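Local coordinates for protein Old Yellow Enzyme (PDB 6AGZ) that probably uses bound flavin mononucleotide to reduce the carbon-carbon double bond of enone compounds, as an old yellow enzyme with a TIM-barrel fold, at residues A[171-174]-A[175-179]. Numbering follows the deposited sequence.
Sequences AAKN and AIQKA
K173 and Q177, one helical turn apart, meet through their polar ends: NZ of K173 donates to OE1 of Q177 at 3.1 Å. The ammonium lies in the plane of the amide carbonyl, on a lone pair, with a C=O...N angle of 119°. The lysine reaches it by bending at chi3 and chi4, which folds the chain's end toward the C-terminal side, whereas the glutamine runs extended beyond CG; the same OE1 rests 3.7 Å from CB of K173. Long, flexible polar chains suit this solvent-facing side. Were K173 replaced by alanine, OE1 of Q177 would probably lose this donor and the amide be freer to turn.

N174 and K178 run alongside each other in the same direction, CD of K178 3.7 Å from OD1 of N174. The asparagine is short and polar enough to serve a buried spot, where its ND2 donates to the backbone carbonyl of I84.

Beneath these side chains the backbone changes its winding. A175 N and I176 N close i to i+4 bonds to A171 O and A172 O, and Q177 N does the same to K173 O. Then A179 N bonds to N174 O at 2.8 Å, five residues back, with a C=O...N angle of 170°: a pi-turn, one residue wider than the alpha-helical loop, in which K178 N makes weak bonds to K173 O and N174 O.

Small alanines line the inner side of helix 158-179, letting it sit close to the barrel: A171 meets L111 and A175 meets M109, on strand 106-112. V90 of helix 87-102 touches N174 and K178, while A172 and I176 pack on V227 and V231 of helix 218-231. This segment belongs to the helical layer around the eight-stranded barrel, just ahead of strand 183-187.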
loop_
_atom_site.group_PDB
_atom_site.type_symbol
_atom_site.label_atom_id
_atom_site.label_comp_id
_atom_site.label_asym_id
_atom_site.label_seq_id
_atom_site.Cartn_x
_atom_site.Cartn_y
_atom_site.Cartn_z
ATOM N N ALA A 171 -6.253 -7.833 30.515
ATOM C CA ALA A 171 -4.825 -8.137 30.483
ATOM C C ALA A 171 -3.992 -6.870 30.349
ATOM O O ALA A 171 -2.931 -6.748 30.974
ATOM C CB ALA A 171 -4.519 -9.105 29.341
ATOM N N ALA A 172 -4.456 -5.913 29.538
ATOM C CA ALA A 172 -3.734 -4.653 29.398
ATOM C C ALA A 172 -3.704 -3.885 30.714
ATOM O O ALA A 172 -2.675 -3.302 31.079
ATOM C CB ALA A 172 -4.364 -3.807 28.292
ATOM N N LYS A 173 -4.826 -3.873 31.440
ATOM C CA LYS A 173 -4.852 -3.202 32.738
ATOM C C LYS A 173 -3.935 -3.896 33.737
ATOM O O LYS A 173 -3.224 -3.230 34.500
ATOM C CB LYS A 173 -6.284 -3.139 33.268
ATOM C CG LYS A 173 -7.171 -2.148 32.534
ATOM C CD LYS A 173 -8.632 -2.314 32.923
ATOM C CE LYS A 173 -8.861 -2.004 34.394
ATOM N NZ LYS A 173 -8.605 -0.572 34.714
ATOM N N ASN A 174 -3.936 -5.233 33.751
ATOM C CA ASN A 174 -3.024 -5.961 34.629
ATOM C C ASN A 174 -1.571 -5.635 34.310
ATOM O O ASN A 174 -0.756 -5.438 35.219
ATOM C CB ASN A 174 -3.264 -7.467 34.515
ATOM C CG ASN A 174 -4.579 -7.899 35.128
ATOM O OD1 ASN A 174 -5.193 -7.158 35.894
ATOM N ND2 ASN A 174 -5.014 -9.108 34.799
ATOM N N ALA A 175 -1.227 -5.574 33.023
ATOM C CA ALA A 175 0.154 -5.310 32.634
ATOM C C ALA A 175 0.571 -3.892 33.002
ATOM O O ALA A 175 1.575 -3.684 33.695
ATOM C CB ALA A 175 0.328 -5.554 31.133
ATOM N N ILE A 176 -0.196 -2.898 32.550
ATOM C CA ILE A 176 0.212 -1.506 32.715
ATOM C C ILE A 176 0.077 -1.069 34.169
ATOM O O ILE A 176 1.029 -0.559 34.772
ATOM C CB ILE A 176 -0.603 -0.595 31.779
ATOM C CG1 ILE A 176 -0.322 -0.949 30.317
ATOM C CG2 ILE A 176 -0.288 0.868 32.052
ATOM C CD1 ILE A 176 1.133 -0.807 29.928
ATOM N N GLN A 177 -1.105 -1.256 34.752
ATOM C CA GLN A 177 -1.417 -0.647 36.039
ATOM C C GLN A 177 -0.957 -1.486 37.226
ATOM O O GLN A 177 -0.474 -0.931 38.219
ATOM C CB GLN A 177 -2.922 -0.383 36.130
ATOM C CG GLN A 177 -3.415 0.623 35.101
ATOM C CD GLN A 177 -4.917 0.583 34.909
ATOM O OE1 GLN A 177 -5.612 -0.233 35.514
ATOM N NE2 GLN A 177 -5.427 1.468 34.060
ATOM N N LYS A 178 -1.092 -2.809 37.153
ATOM C CA LYS A 178 -0.696 -3.654 38.274
ATOM C C LYS A 178 0.775 -4.056 38.201
ATOM O O LYS A 178 1.511 -3.893 39.179
ATOM C CB LYS A 178 -1.589 -4.899 38.336
ATOM C CG LYS A 178 -3.042 -4.589 38.664
ATOM C CD LYS A 178 -3.815 -5.846 39.038
ATOM C CE LYS A 178 -5.244 -5.509 39.437
ATOM N NZ LYS A 178 -5.987 -6.704 39.924
ATOM N N ALA A 179 1.218 -4.575 37.054
ATOM C CA ALA A 179 2.602 -5.012 36.917
ATOM C C ALA A 179 3.560 -3.863 36.629
ATOM O O ALA A 179 4.754 -3.983 36.923
ATOM C CB ALA A 179 2.717 -6.066 35.815
#